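Local coordinates for protein Dye-decolorizing peroxidase (Irpex lacteus, PDB 7D8M) that binds heme b and probably works as a dye-decolorizing (DyP-type) peroxidase, oxidising its substrates at the expense of hydrogen peroxide, at residues A[226-231]-A[356-361]; A[233-238]-A[254-259]; A[310-315]-A[399-404]. One frame throughout, in Å; residues are numbered along the deposited sequence.

How the contacts relate
Contacts 1 and 3 both touch the heme, their centres about 17 Å apart, with Leu360 across the porphyrin from the axial His312; contact 2 lies further out, Gly257 about 10 Å from the heme. Contact 1 pairs the last residue of strand 217-226 with the first of its neighbour 359-366 in a four-stranded antiparallel sheet. Helix 228-237 runs from contact 1 to contact 2, centres about 16 Å apart. Contact 2 is nested within the loop that contact 1 closes, whereas contacts 1 and 3 interleave along the chain. Helix 249-261 packs against segment 310-315 (Arg259 O to Ala311 CB, 3.5 Å), and backbone hydrogen bonds join Met260 and Phe261 to His312 and Ile313, tying contact 2's helices to the proximal heme side.

Contact 1. Residues A[226-231]-A[356-361]; sequences QLVPEF and IDRGLA. With HEM (protoporphyrin IX containing Fe), chain B.
Gln226 meets Arg358 through the backbone, its N donating to Arg358 O at 2.8 Å, almost straight (169°). Its side chain, with CG anti to the carbonyl carbon (chi1 -74°), extends alongside the bare CA of Gly359, where a CB would jam against the preceding carbonyl. Gln226 OE1 lies 3.7 Å from Leu360 CB and accepts at 2.6 Å from a water that also donates to Gly359 O. Gln226 NE2 hydrogen-bonds Glu166 OE2 and touches heme methyl CMB at 3.6 Å, so the amide suits a place between backbone and porphyrin rim. An alanine here would probably leave Glu166 without this donor and open a gap beside the heme. Past the N-cap Leu227, a second water accepts from Val228 N (3.0 Å) and Arg358 NH1 and donates to Gln226 O. Val228 CG2 packs 4.0 Å from Arg358 CD, while Arg358 NH2 makes a salt bridge with Glu348 OE1. Branched, apolar Leu360 lays CD2 against the porphyrin opposite His312, 3.8 Å from heme C3B, and lines the oxygen-molecule site with Asp172 and Arg335. Strand 217-226 ends and its antiparallel neighbour 359-366 begins here, giving the heme pocket Gln226 and Leu360 from a ferredoxin-like four-stranded sheet (order 2-3-1-4) of the DyP fold.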
loop_
_atom_site.group_PDB
_atom_site.type_symbol
_atom_site.label_atom_id
_atom_site.label_comp_id
_atom_site.label_asym_id
_atom_site.label_seq_id
_atom_site.Cartn_x
_atom_site.Cartn_y
_atom_site.Cartn_z
ATOM N N GLN A 226 6.478 -0.263 -12.576
ATOM C CA GLN A 226 7.594 -1.151 -12.256
ATOM C C GLN A 226 8.361 -1.542 -13.513
ATOM O O GLN A 226 7.760 -1.956 -14.514
ATOM C CB GLN A 226 7.105 -2.421 -11.543
ATOM C CG GLN A 226 6.699 -2.184 -10.091
ATOM C CD GLN A 226 6.046 -3.393 -9.453
ATOM O OE1 GLN A 226 4.821 -3.451 -9.322
ATOM N NE2 GLN A 226 6.863 -4.363 -9.036
ATOM N N LEU A 227 9.695 -1.452 -13.433
ATOM C CA LEU A 227 10.601 -1.805 -14.525
ATOM C C LEU A 227 11.217 -3.155 -14.174
ATOM O O LEU A 227 12.297 -3.235 -13.587
ATOM C CB LEU A 227 11.672 -0.733 -14.717
ATOM C CG LEU A 227 11.212 0.725 -14.779
ATOM C CD1 LEU A 227 12.375 1.671 -15.085
ATOM C CD2 LEU A 227 10.055 0.885 -15.801
ATOM N N VAL A 228 10.522 -4.221 -14.547
ATOM C CA VAL A 228 10.864 -5.569 -14.096
ATOM C C VAL A 228 12.116 -6.098 -14.792
ATOM O O VAL A 228 13.020 -6.610 -14.103
ATOM C CB VAL A 228 9.675 -6.525 -14.295
ATOM C CG1 VAL A 228 10.012 -7.908 -13.755
ATOM C CG2 VAL A 228 8.440 -5.966 -13.618
ATOM N N PRO A 229 12.227 -6.035 -16.131
ATOM C CA PRO A 229 13.469 -6.529 -16.750
ATOM C C PRO A 229 14.672 -5.729 -16.316
ATOM O O PRO A 229 15.752 -6.294 -16.156
ATOM C CB PRO A 229 13.206 -6.397 -18.262
ATOM C CG PRO A 229 11.713 -6.193 -18.393
ATOM C CD PRO A 229 11.316 -5.471 -17.150
ATOM N N GLU A 230 14.505 -4.423 -16.112
ATOM C CA GLU A 230 15.594 -3.604 -15.600
ATOM C C GLU A 230 16.050 -4.112 -14.238
ATOM O O GLU A 230 17.249 -4.277 -13.988
ATOM C CB GLU A 230 15.128 -2.152 -15.516
ATOM C CG GLU A 230 14.997 -1.466 -16.867
ATOM C CD GLU A 230 13.662 -1.734 -17.580
ATOM O OE1 GLU A 230 12.858 -2.582 -17.131
ATOM O OE2 GLU A 230 13.420 -1.084 -18.614
ATOM N N PHE A 231 15.092 -4.383 -13.353
ATOM C CA PHE A 231 15.394 -4.908 -12.028
ATOM C C PHE A 231 16.110 -6.253 -12.120
ATOM O O PHE A 231 17.144 -6.463 -11.473
ATOM C CB PHE A 231 14.093 -5.031 -11.224
ATOM C CG PHE A 231 14.220 -5.860 -9.969
ATOM C CD1 PHE A 231 13.808 -7.189 -9.952
ATOM C CD2 PHE A 231 14.736 -5.309 -8.809
ATOM C CE1 PHE A 231 13.921 -7.960 -8.793
ATOM C CE2 PHE A 231 14.849 -6.067 -7.649
ATOM C CZ PHE A 231 14.442 -7.398 -7.644
ATOM N N ILE A 356 6.005 -2.070 -21.869
ATOM C CA ILE A 356 4.592 -1.987 -21.512
ATOM C C ILE A 356 4.478 -1.461 -20.090
ATOM O O ILE A 356 5.285 -1.814 -19.223
ATOM C CB ILE A 356 3.895 -3.357 -21.636
ATOM C CG1 ILE A 356 4.098 -3.946 -23.031
ATOM C CG2 ILE A 356 2.405 -3.241 -21.329
ATOM C CD1 ILE A 356 3.624 -5.405 -23.136
ATOM N N ASP A 357 3.480 -0.614 -19.854
ATOM C CA ASP A 357 3.221 -0.106 -18.514
ATOM C C ASP A 357 2.644 -1.223 -17.651
ATOM O O ASP A 357 1.681 -1.893 -18.035
ATOM C CB ASP A 357 2.265 1.093 -18.587
ATOM C CG ASP A 357 2.062 1.779 -17.248
ATOM O OD1 ASP A 357 2.868 1.546 -16.327
ATOM O OD2 ASP A 357 1.087 2.555 -17.104
ATOM N N ARG A 358 3.254 -1.437 -16.494
ATOM C CA ARG A 358 2.806 -2.427 -15.527
ATOM C C ARG A 358 3.313 -1.973 -14.171
ATOM O O ARG A 358 4.273 -1.201 -14.075
ATOM C CB ARG A 358 3.323 -3.844 -15.855
ATOM C CG ARG A 358 4.864 -3.967 -15.857
ATOM C CD ARG A 358 5.312 -5.425 -16.021
ATOM N NE ARG A 358 4.874 -5.983 -17.299
ATOM C CZ ARG A 358 5.497 -5.800 -18.462
ATOM N NH1 ARG A 358 6.619 -5.092 -18.519
ATOM N NH2 ARG A 358 4.999 -6.332 -19.576
ATOM N N GLY A 359 2.670 -2.449 -13.118
ATOM C CA GLY A 359 3.135 -2.036 -11.810
ATOM C C GLY A 359 2.199 -2.420 -10.691
ATOM O O GLY A 359 1.602 -3.500 -10.704
ATOM N N LEU A 360 2.073 -1.539 -9.707
ATOM C CA LEU A 360 1.251 -1.793 -8.538
ATOM C C LEU A 360 0.286 -0.634 -8.393
ATOM O O LEU A 360 0.713 0.522 -8.320
ATOM C CB LEU A 360 2.111 -1.951 -7.280
ATOM C CG LEU A 360 1.391 -2.211 -5.955
ATOM C CD1 LEU A 360 0.591 -3.504 -6.019
ATOM C CD2 LEU A 360 2.391 -2.254 -4.810
ATOM N N ALA A 361 -1.008 -0.939 -8.393
ATOM C CA ALA A 361 -2.015 0.035 -7.971
ATOM C C ALA A 361 -2.023 -0.005 -6.450
ATOM O O ALA A 361 -2.746 -0.785 -5.834
ATOM C CB ALA A 361 -3.381 -0.292 -8.572
HETATM C CHA HEM B . 5.921 -5.239 2.250
HETATM C CHB HEM B . 6.709 -4.920 -2.525
HETATM C CHC HEM B . 5.524 -0.210 -2.371
HETATM C CHD HEM B . 5.231 -0.429 2.465
HETATM C C1A HEM B . 6.217 -5.578 0.948
HETATM C C2A HEM B . 6.520 -6.909 0.457
HETATM C C3A HEM B . 6.724 -6.816 -0.870
HETATM C C4A HEM B . 6.557 -5.430 -1.254
HETATM C CMA HEM B . 7.076 -7.945 -1.855
HETATM C CAA HEM B . 6.575 -8.185 1.338
HETATM C CBA HEM B . 5.193 -8.833 1.419
HETATM C CGA HEM B . 4.500 -8.506 2.727
HETATM O O1A HEM B . 5.187 -8.422 3.772
HETATM O O2A HEM B . 3.246 -8.355 2.732
HETATM C C1B HEM B . 6.419 -3.629 -2.893
HETATM C C2B HEM B . 6.400 -3.139 -4.253
HETATM C C3B HEM B . 6.083 -1.831 -4.205
HETATM C C4B HEM B . 5.877 -1.466 -2.822
HETATM C CMB HEM B . 6.739 -4.023 -5.489
HETATM C CAB HEM B . 5.896 -0.818 -5.362
HETATM C CBB HEM B . 5.671 -1.179 -6.630
HETATM C C1C HEM B . 5.408 0.175 -1.046
HETATM C C2C HEM B . 5.219 1.526 -0.545
HETATM C C3C HEM B . 5.131 1.461 0.799
HETATM C C4C HEM B . 5.285 0.070 1.182
HETATM C CMC HEM B . 5.112 2.768 -1.464
HETATM C CAC HEM B . 4.948 2.598 1.839
HETATM C CBC HEM B . 5.293 3.875 1.598
HETATM C C1D HEM B . 5.268 -1.763 2.810
HETATM C C2D HEM B . 4.944 -2.341 4.105
HETATM C C3D HEM B . 5.140 -3.659 4.044
HETATM C C4D HEM B . 5.595 -3.978 2.704
HETATM C CMD HEM B . 4.468 -1.586 5.357
HETATM C CAD HEM B . 4.930 -4.661 5.196
HETATM C CBD HEM B . 6.234 -4.759 5.995
HETATM C CGD HEM B . 6.080 -5.646 7.212
HETATM O O1D HEM B . 7.026 -6.423 7.503
HETATM O O2D HEM B . 5.014 -5.590 7.888
HETATM N NA HEM B . 6.257 -4.705 -0.117
HETATM N NB HEM B . 6.094 -2.585 -2.037
HETATM N NC HEM B . 5.453 -0.675 0.035
HETATM N ND HEM B . 5.646 -2.795 1.968
HETATM FE FE HEM B . 6.022 -2.642 -0.036
HETATM O O HOH W 1 3.095 -5.429 -8.990
HETATM O O HOH W 2 8.301 -3.644 -16.486
HETATM O O HOH W 3 6.083 -0.615 -16.781
#

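Contact 2. Residues A[233-238]-A[254-259]; sequences KYVLDN and ELLGSR
A helix-helix crossing joins the C-terminal end of helix 228-237 to helix 249-261, with Leu256 set against Val235 and Asn238. The local axes approach to 8.7 Å at a crossing angle of 117°. Leu256 has CG anti to its backbone N (chi1 178°), which sends methyl CD2 across to the other helix. There Leu256 CD2 lies 4.0 Å from Val235 CA and 4.1 Å from Val235 CG1, the two side chains meeting obliquely. The same methyl comes 3.7 Å from Asn238 O. These are two successive helices that follow strand 217-226 and are joined by a connecting loop; no hydrogen bond passes between the two segments, and the contact is mainly van der Waals. Phe422, on another strand, touches both Leu256 and Tyr234, while Val235 also packs on Ala253 and Met260. Val235, pointing toward the other helix, is short enough to allow this close approach, and with no side chain at Gly257, Val235 CG1 comes within 4.3 Å of Gly257 N. Asn238, where the helix ends, turns back: its ND2 donates to Tyr234 O at 2.7 Å, almost straight and in the plane of its own amide. That amide nitrogen also lies 3.2 Å above the plane of the Tyr234 ring, toward its rim.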
loop_
_atom_site.group_PDB
_atom_site.type_symbol
_atom_site.label_atom_id
_atom_site.label_comp_id
_atom_site.label_asym_id
_atom_site.label_seq_id
_atom_site.Cartn_x
_atom_site.Cartn_y
_atom_site.Cartn_z
ATOM N N LYS A 233 17.853 -7.506 -14.590
ATOM C CA LYS A 233 19.201 -7.323 -15.132
ATOM C C LYS A 233 20.151 -6.763 -14.076
ATOM O O LYS A 233 21.326 -7.155 -14.011
ATOM C CB LYS A 233 19.128 -6.404 -16.362
ATOM C CG LYS A 233 20.473 -6.027 -17.005
ATOM C CD LYS A 233 21.184 -7.250 -17.549
ATOM C CE LYS A 233 22.463 -6.871 -18.292
ATOM N NZ LYS A 233 23.510 -7.929 -18.134
ATOM N N TYR A 234 19.653 -5.870 -13.218
ATOM C CA TYR A 234 20.494 -5.284 -12.175
ATOM C C TYR A 234 20.988 -6.334 -11.185
ATOM O O TYR A 234 22.174 -6.355 -10.817
ATOM C CB TYR A 234 19.738 -4.189 -11.426
ATOM C CG TYR A 234 20.586 -3.613 -10.318
ATOM C CD1 TYR A 234 21.655 -2.783 -10.611
ATOM C CD2 TYR A 234 20.349 -3.936 -8.988
ATOM C CE1 TYR A 234 22.460 -2.259 -9.599
ATOM C CE2 TYR A 234 21.149 -3.427 -7.972
ATOM C CZ TYR A 234 22.204 -2.589 -8.285
ATOM O OH TYR A 234 23.011 -2.071 -7.286
ATOM N N VAL A 235 20.084 -7.187 -10.698
ATOM C CA VAL A 235 20.494 -8.135 -9.665
ATOM C C VAL A 235 21.345 -9.243 -10.267
ATOM O O VAL A 235 22.257 -9.767 -9.603
ATOM C CB VAL A 235 19.270 -8.699 -8.915
ATOM C CG1 VAL A 235 18.565 -7.583 -8.126
ATOM C CG2 VAL A 235 18.299 -9.378 -9.876
ATOM N N LEU A 236 21.085 -9.613 -11.524
ATOM C CA LEU A 236 21.987 -10.533 -12.218
ATOM C C LEU A 236 23.383 -9.938 -12.342
ATOM O O LEU A 236 24.380 -10.600 -12.028
ATOM C CB LEU A 236 21.427 -10.884 -13.598
ATOM C CG LEU A 236 20.401 -12.025 -13.584
ATOM C CD1 LEU A 236 19.623 -12.149 -14.907
ATOM C CD2 LEU A 236 21.107 -13.339 -13.228
ATOM N N ASP A 237 23.472 -8.680 -12.787
ATOM C CA ASP A 237 24.762 -8.027 -12.985
ATOM C C ASP A 237 25.527 -7.837 -11.685
ATOM O O ASP A 237 26.750 -7.664 -11.720
ATOM C CB ASP A 237 24.585 -6.659 -13.639
ATOM C CG ASP A 237 24.266 -6.745 -15.122
ATOM O OD1 ASP A 237 24.342 -7.852 -15.711
ATOM O OD2 ASP A 237 23.936 -5.685 -15.696
ATOM N N ASN A 238 24.840 -7.836 -10.544
ATOM C CA ASN A 238 25.481 -7.607 -9.256
ATOM C C ASN A 238 25.354 -8.815 -8.334
ATOM O O ASN A 238 25.433 -8.664 -7.112
ATOM C CB ASN A 238 24.892 -6.354 -8.609
ATOM C CG ASN A 238 25.211 -5.103 -9.389
ATOM O OD1 ASN A 238 26.226 -4.460 -9.140
ATOM N ND2 ASN A 238 24.355 -4.757 -10.363
ATOM N N GLU A 254 19.205 -13.979 -7.076
ATOM C CA GLU A 254 18.046 -14.137 -6.204
ATOM C C GLU A 254 18.387 -13.839 -4.751
ATOM O O GLU A 254 17.538 -13.322 -4.014
ATOM C CB GLU A 254 17.454 -15.540 -6.342
ATOM C CG GLU A 254 16.941 -15.882 -7.759
ATOM C CD GLU A 254 15.794 -14.985 -8.277
ATOM O OE1 GLU A 254 15.397 -14.000 -7.608
ATOM O OE2 GLU A 254 15.278 -15.275 -9.385
ATOM N N LEU A 255 19.612 -14.151 -4.315
ATOM C CA LEU A 255 20.025 -13.749 -2.976
ATOM C C LEU A 255 19.984 -12.232 -2.836
ATOM O O LEU A 255 19.427 -11.702 -1.869
ATOM C CB LEU A 255 21.422 -14.292 -2.661
ATOM C CG LEU A 255 21.959 -13.964 -1.264
ATOM C CD1 LEU A 255 21.085 -14.615 -0.193
ATOM C CD2 LEU A 255 23.405 -14.406 -1.117
ATOM N N LEU A 256 20.549 -11.515 -3.808
ATOM C CA LEU A 256 20.561 -10.060 -3.732
ATOM C C LEU A 256 19.141 -9.500 -3.706
ATOM O O LEU A 256 18.835 -8.607 -2.908
ATOM C CB LEU A 256 21.351 -9.473 -4.902
ATOM C CG LEU A 256 21.368 -7.942 -4.908
ATOM C CD1 LEU A 256 21.997 -7.397 -3.617
ATOM C CD2 LEU A 256 22.092 -7.389 -6.130
ATOM N N GLY A 257 18.260 -10.017 -4.563
ATOM C CA GLY A 257 16.864 -9.588 -4.523
ATOM C C GLY A 257 16.209 -9.826 -3.174
ATOM O O GLY A 257 15.462 -8.979 -2.676
ATOM N N SER A 258 16.478 -10.987 -2.561
ATOM C CA SER A 258 15.930 -11.261 -1.238
ATOM C C SER A 258 16.474 -10.282 -0.203
ATOM O O SER A 258 15.757 -9.907 0.729
ATOM C CB SER A 258 16.233 -12.702 -0.822
ATOM O OG SER A 258 17.568 -12.815 -0.341
ATOM N N ARG A 259 17.723 -9.842 -0.362
ATOM C CA ARG A 259 18.288 -8.866 0.563
ATOM C C ARG A 259 17.673 -7.482 0.378
ATOM O O ARG A 259 17.508 -6.746 1.357
ATOM C CB ARG A 259 19.811 -8.796 0.395
ATOM C CG ARG A 259 20.513 -10.130 0.598
ATOM C CD ARG A 259 20.871 -10.368 2.041
ATOM N NE ARG A 259 21.843 -9.411 2.567
ATOM C CZ ARG A 259 22.185 -9.361 3.854
ATOM N NH1 ARG A 259 21.625 -10.210 4.707
ATOM N NH2 ARG A 259 23.077 -8.470 4.294
#

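Contact 3. Residues A[310-315]-A[399-404]; sequences TAHIRK and DPVIGQ. With HEM (protoporphyrin IX containing Fe), chain B.
His312 and Asp399 meet at the centre of this contact: His312 ND1 donates to Asp399 OD2 at 2.6 Å, with an N-H...O angle of 179°. The carboxylate oxygen lies in the ring plane and uses its syn lone pair, although the two planes are turned 67° apart. At the far side of the ring His312 NE2 binds the heme iron at 2.3 Å. CG of His312 is anti to its backbone N (chi1 178°), which carries the ring from the first turn of helix 312-316 to the metal. This is the proximal His-Asp pair familiar from heme peroxidases; the bond to the carboxylate, with the iron on the other nitrogen, holds the ring's rotation and is likely to strengthen histidine's donation to the iron. Asp399 is itself held by its own loop: OD1 accepts from Val401 N at 2.7 Å, which makes an Asx turn, and from Ile402 N at 3.0 Å, from above the carboxylate plane, which extends it to an Asx motif. Apolar neighbours complete the grip. Val401 CB covers one face of the imidazole, Ile402 CG1 comes 3.6 Å from His312 CE1, and Ile402 CG2 touches heme CHC at 3.5 Å. Pro400, within the turn, sets CD 3.0 Å from Thr310 O. Lys315 lays its CE 3.5 Å from Asp399 N, and its NZ hydrogen-bonds the O atoms of Phe386, Trp380 and Gly397.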
loop_
_atom_site.group_PDB
_atom_site.type_symbol
_atom_site.label_atom_id
_atom_site.label_comp_id
_atom_site.label_asym_id
_atom_site.label_seq_id
_atom_site.Cartn_x
_atom_site.Cartn_y
_atom_site.Cartn_z
ATOM N N THR A 310 18.469 -1.972 5.789
ATOM C CA THR A 310 17.824 -1.217 4.731
ATOM C C THR A 310 16.882 -2.053 3.874
ATOM O O THR A 310 16.378 -1.538 2.874
ATOM C CB THR A 310 18.896 -0.597 3.842
ATOM O OG1 THR A 310 19.777 -1.636 3.412
ATOM C CG2 THR A 310 19.698 0.425 4.625
ATOM N N ALA A 311 16.672 -3.330 4.195
ATOM C CA ALA A 311 15.695 -4.119 3.453
ATOM C C ALA A 311 14.340 -3.443 3.492
ATOM O O ALA A 311 13.944 -2.860 4.502
ATOM C CB ALA A 311 15.544 -5.524 4.028
ATOM N N HIS A 312 13.611 -3.578 2.382
ATOM C CA HIS A 312 12.343 -2.884 2.218
ATOM C C HIS A 312 11.429 -3.085 3.421
ATOM O O HIS A 312 10.983 -2.113 4.039
ATOM C CB HIS A 312 11.660 -3.370 0.944
ATOM C CG HIS A 312 10.327 -2.738 0.714
ATOM N ND1 HIS A 312 10.119 -1.382 0.861
ATOM C CD2 HIS A 312 9.133 -3.269 0.364
ATOM C CE1 HIS A 312 8.854 -1.102 0.595
ATOM N NE2 HIS A 312 8.238 -2.228 0.295
ATOM N N ILE A 313 11.154 -4.345 3.784
ATOM C CA ILE A 313 10.192 -4.596 4.858
ATOM C C ILE A 313 10.740 -4.147 6.203
ATOM O O ILE A 313 9.967 -3.817 7.110
ATOM C CB ILE A 313 9.757 -6.076 4.902
ATOM C CG1 ILE A 313 10.905 -6.996 5.338
ATOM C CG2 ILE A 313 9.148 -6.508 3.565
ATOM C CD1 ILE A 313 10.436 -8.379 5.731
ATOM N N ARG A 314 12.069 -4.126 6.368
ATOM C CA ARG A 314 12.649 -3.672 7.624
ATOM C C ARG A 314 12.696 -2.143 7.706
ATOM O O ARG A 314 12.685 -1.581 8.809
ATOM C CB ARG A 314 14.047 -4.288 7.799
ATOM C CG ARG A 314 14.661 -4.083 9.193
ATOM C CD ARG A 314 16.006 -4.830 9.387
ATOM N NE ARG A 314 16.466 -4.747 10.776
ATOM C CZ ARG A 314 17.308 -5.606 11.348
ATOM N NH1 ARG A 314 17.803 -6.630 10.658
ATOM N NH2 ARG A 314 17.655 -5.444 12.617
ATOM N N LYS A 315 12.746 -1.456 6.559
ATOM C CA LYS A 315 12.607 -0.002 6.551
ATOM C C LYS A 315 11.170 0.417 6.877
ATOM O O LYS A 315 10.945 1.322 7.690
ATOM C CB LYS A 315 13.030 0.551 5.188
ATOM C CG LYS A 315 14.536 0.747 5.011
ATOM C CD LYS A 315 14.988 2.102 5.575
ATOM C CE LYS A 315 15.984 2.801 4.648
ATOM N NZ LYS A 315 16.456 4.097 5.231
ATOM N N ASP A 399 15.955 2.847 1.161
ATOM C CA ASP A 399 15.246 1.642 0.790
ATOM C C ASP A 399 15.568 1.328 -0.674
ATOM O O ASP A 399 15.389 2.195 -1.540
ATOM C CB ASP A 399 13.750 1.874 1.007
ATOM C CG ASP A 399 12.885 0.646 0.719
ATOM O OD1 ASP A 399 13.061 -0.009 -0.332
ATOM O OD2 ASP A 399 11.994 0.358 1.548
ATOM N N PRO A 400 16.098 0.144 -0.982
ATOM C CA PRO A 400 16.509 -0.133 -2.362
ATOM C C PRO A 400 15.349 -0.480 -3.280
ATOM O O PRO A 400 15.556 -0.604 -4.493
ATOM C CB PRO A 400 17.471 -1.317 -2.198
ATOM C CG PRO A 400 16.937 -2.026 -0.989
ATOM C CD PRO A 400 16.478 -0.944 -0.064
ATOM N N VAL A 401 14.137 -0.607 -2.750
ATOM C CA VAL A 401 12.958 -0.856 -3.573
ATOM C C VAL A 401 12.263 0.477 -3.840
ATOM O O VAL A 401 12.224 0.940 -4.984
ATOM C CB VAL A 401 12.030 -1.890 -2.901
ATOM C CG1 VAL A 401 10.766 -2.189 -3.749
ATOM C CG2 VAL A 401 12.805 -3.182 -2.636
ATOM N N ILE A 402 11.769 1.137 -2.792
ATOM C CA ILE A 402 10.937 2.325 -2.948
ATOM C C ILE A 402 11.652 3.624 -2.602
ATOM O O ILE A 402 11.057 4.696 -2.784
ATOM C CB ILE A 402 9.638 2.212 -2.125
ATOM C CG1 ILE A 402 9.959 2.096 -0.630
ATOM C CG2 ILE A 402 8.788 1.050 -2.638
ATOM C CD1 ILE A 402 8.793 2.500 0.301
ATOM N N GLY A 403 12.892 3.586 -2.117
ATOM C CA GLY A 403 13.533 4.820 -1.680
ATOM C C GLY A 403 13.752 5.783 -2.837
ATOM O O GLY A 403 14.155 5.391 -3.932
ATOM N N GLN A 404 13.459 7.060 -2.596
ATOM C CA GLN A 404 13.664 8.099 -3.605
ATOM C C GLN A 404 14.129 9.376 -2.922
ATOM O O GLN A 404 14.280 9.437 -1.701
ATOM C CB GLN A 404 12.395 8.468 -4.390
ATOM C CG GLN A 404 11.303 7.458 -4.534
ATOM C CD GLN A 404 10.158 8.043 -5.362
ATOM O OE1 GLN A 404 10.037 7.764 -6.558
ATOM N NE2 GLN A 404 9.331 8.872 -4.733
HETATM C CHA HEM B . 5.921 -5.239 2.250
HETATM C CHB HEM B . 6.709 -4.920 -2.525
HETATM C CHC HEM B . 5.524 -0.210 -2.371
HETATM C CHD HEM B . 5.231 -0.429 2.465
HETATM C C1A HEM B . 6.217 -5.578 0.948
HETATM C C2A HEM B . 6.520 -6.909 0.457
HETATM C C3A HEM B . 6.724 -6.816 -0.870
HETATM C C4A HEM B . 6.557 -5.430 -1.254
HETATM C CMA HEM B . 7.076 -7.945 -1.855
HETATM C CAA HEM B . 6.575 -8.185 1.338
HETATM C CBA HEM B . 5.193 -8.833 1.419
HETATM C CGA HEM B . 4.500 -8.506 2.727
HETATM O O1A HEM B . 5.187 -8.422 3.772
HETATM O O2A HEM B . 3.246 -8.355 2.732
HETATM C C1B HEM B . 6.419 -3.629 -2.893
HETATM C C2B HEM B . 6.400 -3.139 -4.253
HETATM C C3B HEM B . 6.083 -1.831 -4.205
HETATM C C4B HEM B . 5.877 -1.466 -2.822
HETATM C CMB HEM B . 6.739 -4.023 -5.489
HETATM C CAB HEM B . 5.896 -0.818 -5.362
HETATM C CBB HEM B . 5.671 -1.179 -6.630
HETATM C C1C HEM B . 5.408 0.175 -1.046
HETATM C C2C HEM B . 5.219 1.526 -0.545
HETATM C C3C HEM B . 5.131 1.461 0.799
HETATM C C4C HEM B . 5.285 0.070 1.182
HETATM C CMC HEM B . 5.112 2.768 -1.464
HETATM C CAC HEM B . 4.948 2.598 1.839
HETATM C CBC HEM B . 5.293 3.875 1.598
HETATM C C1D HEM B . 5.268 -1.763 2.810
HETATM C C2D HEM B . 4.944 -2.341 4.105
HETATM C C3D HEM B . 5.140 -3.659 4.044
HETATM C C4D HEM B . 5.595 -3.978 2.704
HETATM C CMD HEM B . 4.468 -1.586 5.357
HETATM C CAD HEM B . 4.930 -4.661 5.196
HETATM C CBD HEM B . 6.234 -4.759 5.995
HETATM C CGD HEM B . 6.080 -5.646 7.212
HETATM O O1D HEM B . 7.026 -6.423 7.503
HETATM O O2D HEM B . 5.014 -5.590 7.888
HETATM N NA HEM B . 6.257 -4.705 -0.117
HETATM N NB HEM B . 6.094 -2.585 -2.037
HETATM N NC HEM B . 5.453 -0.675 0.035
HETATM N ND HEM B . 5.646 -2.795 1.968
HETATM FE FE HEM B . 6.022 -2.642 -0.036
#